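Local structure of glycoside hydrolase family 81 (Clostridium thermocellum, 6FOP) at residues S42-N47 with V112-A117; I25-T28 with A34-T37. The protein probably hydrolyses beta-1,3-glucans such as laminarin, as a family 81 glycoside hydrolase of the Clostridium thermocellum cellulosome. All blocks are in the same frame, centred on the assembly; numbering follows the deposited sequence. Where two conformers were deposited one is given.

How the interactions relate
Interaction 1 is the more buried of the two: all three residues that touch are buried, and the short helix 43-46 meets strand 111-118 of the eight-stranded antiparallel sheet. Interaction 2 joins two pieces of the loop before that helix, and of its three touching residues Val35 alone is buried, while Ile25 and Lys27 are partly exposed. Both rest on aliphatic contacts without a hydrogen bond across, but interaction 1 adds a magnesium ion held by backbone carbonyls, whereas interaction 2 lays the methylenes of a lysine over a valine. Their centres lie about 8 Å apart, and a probable hydrogen bond from Tyr26 N to Leu45 O, 2.9 Å, joins them.

Interaction 1: S42-N47 with V112-A117; sequences SSILWN and VDAVMA. With MG (magnesium ion), chain Y.
Ile44 and Val112 reach toward each other and meet tip to tip, with Ile44 CD1 4.1 Å from Val112 CG2. What puts the isoleucine tip there is its extended chain: CG1 stands anti to the carbonyl carbon (chi1 -60°), and chi2 of 165° carries CD1 straight on toward the strand. The other branch, CG2, parts from it and faces Ala114, whose CB lies 4.4 Å from Ile44 CG2. One isoleucine therefore straddles two residues of the strand, Val112 and Ala114, both of which direct their side chains at the helix, while Asp113 between them points away and its OD1 is hydrogen-bonded to Thr126 OG1 on the next strand. The touch is light, burying 101 Å² in all, and wholly apolar.

Strand 111-118 belongs to an antiparallel sheet of eight strands, second from its edge, between 103-107 and 121-128; helix 43-46 is a single weakly bonded turn packed on its face. Phe62 of strand 59-63, in a different antiparallel sheet, packs against both Ile44 and Ala114.

The isoleucine has a second task through its backbone. Ile44 O binds the magnesium ion at 2.3 Å, and Asn47 O, three residues on, binds it at the same distance; the carbonyls of Tyr49 and Ala102 also coordinate it. Ile44 CG2 lies 4.1 Å from the magnesium, beyond bonding distance, placing this methyl between the ion and the strand. Leu45 N donates to Ser42 O at 3.0 Å and Asn47 N to Ser43 O at 3.0 Å, within the same short turn that carries both metal-binding carbonyls.

Interaction 2: I25-T28 with A34-T37; sequences IYKT and AVPT
The long loop between strand 8-11 and helix 43-46 folds back on itself here, with an inverse gamma turn centred on Tyr26 in one limb. The turn is marked by a weak hydrogen bond from Lys27 N to Ile25 O; Ile25 and Lys27, either side of its centre, both direct their side chains at Val35 of the other limb.

A single methyl, Val35 CG2, receives both. Ile25 meets it tip to tip, its CD1 4.2 Å away from Val35 CG2 at the end of a fully extended chain (chi2 -179°). Lys27 instead crosses it at a slant: Lys27 CE lies 4.0 Å from Val35 CG2, and Lys27 CD 4.1 Å from the same methyl. It is thus the aliphatic part of the lysine that packs, and the bend at chi4, 68°, turns NZ off the line of the chain beyond it. Across the contact there is no hydrogen bond, and the two limbs bury 106 Å² between them.

In the valine limb, Ala34 bonds through its backbone to Thr462 and Val35 to Trp397. Leu45 of helix 43-46 touches Ile25, Lys27 and Val35 alike, while Tyr26 and Thr28 make backbone hydrogen bonds with Ala104 of strand 103-107, an outermost strand of the eight-stranded sheet.

Interaction 1: S42-N47 with V112-A117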
loop_
_atom_site.group_PDB
_atom_site.type_symbol
_atom_site.label_atom_id
_atom_site.label_comp_id
_atom_site.label_asym_id
_atom_site.label_seq_id
_atom_site.Cartn_x
_atom_site.Cartn_y
_atom_site.Cartn_z
ATOM N N SER A 42 4.326 -3.745 -12.660
ATOM C CA SER A 42 5.727 -3.338 -12.781
ATOM C C SER A 42 6.613 -4.259 -13.566
ATOM O O SER A 42 7.579 -3.795 -14.157
ATOM C CB SER A 42 6.305 -3.093 -11.399
ATOM O OG SER A 42 5.598 -2.064 -10.750
ATOM N N SER A 43 6.327 -5.566 -13.567
ATOM C CA SER A 43 7.244 -6.506 -14.248
ATOM C C SER A 43 7.325 -6.301 -15.771
ATOM O O SER A 43 8.317 -6.679 -16.391
ATOM C CB SER A 43 6.888 -7.959 -13.952
ATOM O OG SER A 43 5.717 -8.380 -14.653
ATOM N N ILE A 44 6.320 -5.653 -16.340
ATOM C CA ILE A 44 6.378 -5.245 -17.746
ATOM C C ILE A 44 7.601 -4.390 -18.048
ATOM O O ILE A 44 8.225 -4.576 -19.091
ATOM C CB ILE A 44 5.115 -4.500 -18.175
ATOM C CG1 ILE A 44 3.862 -5.363 -18.001
ATOM C CG2 ILE A 44 5.215 -4.046 -19.627
ATOM C CD1 ILE A 44 2.569 -4.577 -18.058
ATOM N N LEU A 45 7.951 -3.502 -17.108
ATOM C CA LEU A 45 9.062 -2.566 -17.273
ATOM C C LEU A 45 10.423 -3.220 -17.114
ATOM O O LEU A 45 11.396 -2.800 -17.757
ATOM C CB LEU A 45 8.941 -1.414 -16.263
ATOM C CG LEU A 45 7.770 -0.464 -16.504
ATOM C CD1 LEU A 45 7.377 0.230 -15.207
ATOM C CD2 LEU A 45 8.080 0.534 -17.605
ATOM N N TRP A 46 10.513 -4.208 -16.205
ATOM C CA TRP A 46 11.809 -4.775 -15.826
ATOM C C TRP A 46 12.212 -6.002 -16.655
ATOM O O TRP A 46 13.401 -6.285 -16.826
ATOM C CB TRP A 46 11.776 -5.158 -14.337
ATOM C CG TRP A 46 11.669 -4.015 -13.348
ATOM C CD1 TRP A 46 10.543 -3.327 -13.012
ATOM C CD2 TRP A 46 12.713 -3.509 -12.523
ATOM N NE1 TRP A 46 10.822 -2.396 -12.024
ATOM C CE2 TRP A 46 12.159 -2.491 -11.715
ATOM C CE3 TRP A 46 14.059 -3.822 -12.383
ATOM C CZ2 TRP A 46 12.911 -1.809 -10.754
ATOM C CZ3 TRP A 46 14.805 -3.130 -11.450
ATOM C CH2 TRP A 46 14.226 -2.135 -10.647
ATOM N N ASN A 47 11.214 -6.756 -17.111
ATOM C CA ASN A 47 11.415 -7.996 -17.836
ATOM C C ASN A 47 11.178 -7.753 -19.336
ATOM O O ASN A 47 10.395 -6.888 -19.704
ATOM C CB ASN A 47 10.442 -9.021 -17.228
ATOM C CG ASN A 47 10.722 -10.440 -17.650
ATOM O OD1 ASN A 47 11.562 -11.164 -17.086
ATOM N ND2 ASN A 47 9.965 -10.864 -18.626
ATOM N N VAL A 112 -2.887 -0.141 -17.054
ATOM C CA VAL A 112 -1.647 -0.053 -17.843
ATOM C C VAL A 112 -1.973 -0.341 -19.305
ATOM O O VAL A 112 -2.751 -1.250 -19.593
ATOM C CB VAL A 112 -0.556 -1.019 -17.326
ATOM C CG1 VAL A 112 -1.035 -2.467 -17.271
ATOM C CG2 VAL A 112 0.736 -0.903 -18.108
ATOM N N ASP A 113 -1.371 0.431 -20.196
ATOM C CA ASP A 113 -1.341 0.128 -21.622
ATOM C C ASP A 113 0.052 -0.392 -21.935
ATOM O O ASP A 113 1.038 0.273 -21.606
ATOM C CB ASP A 113 -1.553 1.380 -22.466
ATOM C CG ASP A 113 -2.908 2.037 -22.279
ATOM O OD1 ASP A 113 -3.869 1.415 -21.783
ATOM O OD2 ASP A 113 -3.002 3.236 -22.645
ATOM N N ALA A 114 0.126 -1.556 -22.587
ATOM C CA ALA A 114 1.406 -2.132 -23.025
ATOM C C ALA A 114 1.347 -2.457 -24.512
ATOM O O ALA A 114 0.290 -2.814 -25.022
ATOM C CB ALA A 114 1.735 -3.381 -22.223
ATOM N N VAL A 115 2.501 -2.370 -25.164
ATOM C CA VAL A 115 2.590 -2.591 -26.603
ATOM C C VAL A 115 3.591 -3.703 -26.879
ATOM O O VAL A 115 4.680 -3.741 -26.300
ATOM C CB VAL A 115 3.085 -1.314 -27.322
ATOM C CG1 VAL A 115 3.349 -1.583 -28.813
ATOM C CG2 VAL A 115 2.079 -0.199 -27.179
ATOM N N MET A 116 3.195 -4.603 -27.777
ATOM C CA MET A 116 4.079 -5.597 -28.370
ATOM C C MET A 116 4.101 -5.290 -29.869
ATOM O O MET A 116 3.050 -5.210 -30.479
ATOM C CB MET A 116 3.496 -6.993 -28.122
ATOM C CG MET A 116 3.062 -7.233 -26.707
ATOM S SD MET A 116 2.422 -8.886 -26.520
ATOM C CE MET A 116 4.068 -9.606 -26.490
ATOM N N ALA A 117 5.280 -5.132 -30.462
ATOM C CA ALA A 117 5.350 -4.739 -31.862
ATOM C C ALA A 117 6.542 -5.340 -32.570
ATOM O O ALA A 117 7.649 -5.346 -32.042
ATOM C CB ALA A 117 5.415 -3.220 -31.964
HETATM MG MG MG Y . 8.542 -6.117 -20.777
#

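Interaction 2: I25-T28 with A34-T37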
loop_
_atom_site.group_PDB
_atom_site.type_symbol
_atom_site.label_atom_id
_atom_site.label_comp_id
_atom_site.label_asym_id
_atom_site.label_seq_id
_atom_site.Cartn_x
_atom_site.Cartn_y
_atom_site.Cartn_z
ATOM N N ILE A 25 14.888 -0.308 -19.550
ATOM C CA ILE A 25 13.498 -0.088 -19.149
ATOM C C ILE A 25 12.608 -0.370 -20.348
ATOM O O ILE A 25 12.696 0.308 -21.376
ATOM C CB ILE A 25 13.240 1.326 -18.611
ATOM C CG1 ILE A 25 14.222 1.658 -17.479
ATOM C CG2 ILE A 25 11.809 1.421 -18.066
ATOM C CD1 ILE A 25 14.036 3.020 -16.851
ATOM N N TYR A 26 11.748 -1.384 -20.219
ATOM C CA TYR A 26 10.874 -1.826 -21.302
ATOM C C TYR A 26 9.632 -0.928 -21.314
ATOM O O TYR A 26 8.543 -1.270 -20.843
ATOM C CB TYR A 26 10.564 -3.340 -21.189
ATOM C CG TYR A 26 11.755 -4.188 -21.528
ATOM C CD1 TYR A 26 12.045 -4.510 -22.859
ATOM C CD2 TYR A 26 12.622 -4.660 -20.523
ATOM C CE1 TYR A 26 13.161 -5.270 -23.179
ATOM C CE2 TYR A 26 13.740 -5.428 -20.840
ATOM C CZ TYR A 26 13.998 -5.735 -22.172
ATOM O OH TYR A 26 15.090 -6.496 -22.506
ATOM N N LYS A 27 9.859 0.267 -21.866
ATOM C CA LYS A 27 8.851 1.288 -22.037
ATOM C C LYS A 27 8.930 1.803 -23.478
ATOM O O LYS A 27 9.965 1.666 -24.148
ATOM C CB LYS A 27 9.024 2.450 -21.036
ATOM C CG LYS A 27 10.337 3.206 -21.141
ATOM C CD LYS A 27 10.373 4.358 -20.155
ATOM C CE LYS A 27 11.777 4.890 -19.946
ATOM N NZ LYS A 27 12.286 5.563 -21.156
ATOM N N THR A 28 7.830 2.383 -23.926
ATOM C CA THR A 28 7.804 3.081 -25.204
ATOM C C THR A 28 8.181 4.527 -25.018
ATOM O O THR A 28 8.267 5.018 -23.904
ATOM C CB THR A 28 6.400 3.087 -25.882
ATOM O OG1 THR A 28 5.560 4.002 -25.161
ATOM C CG2 THR A 28 5.779 1.693 -25.897
ATOM N N ALA A 34 9.399 10.273 -14.694
ATOM C CA ALA A 34 9.784 9.174 -13.832
ATOM C C ALA A 34 8.868 7.960 -14.026
ATOM O O ALA A 34 7.648 8.106 -14.195
ATOM C CB ALA A 34 9.797 9.623 -12.395
ATOM N N VAL A 35 9.467 6.788 -13.975
ATOM C CA VAL A 35 8.800 5.527 -14.308
ATOM C C VAL A 35 8.143 4.925 -13.071
ATOM O O VAL A 35 8.815 4.689 -12.076
ATOM C CB VAL A 35 9.839 4.549 -14.888
ATOM C CG1 VAL A 35 9.201 3.217 -15.210
ATOM C CG2 VAL A 35 10.511 5.166 -16.114
ATOM N N PRO A 36 6.822 4.665 -13.107
ATOM C CA PRO A 36 6.201 3.991 -11.965
ATOM C C PRO A 36 6.848 2.644 -11.656
ATOM O O PRO A 36 7.204 1.891 -12.575
ATOM C CB PRO A 36 4.741 3.805 -12.413
ATOM C CG PRO A 36 4.551 4.924 -13.391
ATOM C CD PRO A 36 5.833 5.009 -14.135
ATOM N N THR A 37 6.997 2.354 -10.362
ATOM C CA THR A 37 7.516 1.071 -9.868
ATOM C C THR A 37 6.663 0.607 -8.689
ATOM O O THR A 37 5.697 1.280 -8.289
ATOM C CB THR A 37 8.981 1.231 -9.397
ATOM O OG1 THR A 37 9.042 2.076 -8.242
ATOM C CG2 THR A 37 9.850 1.836 -10.481
#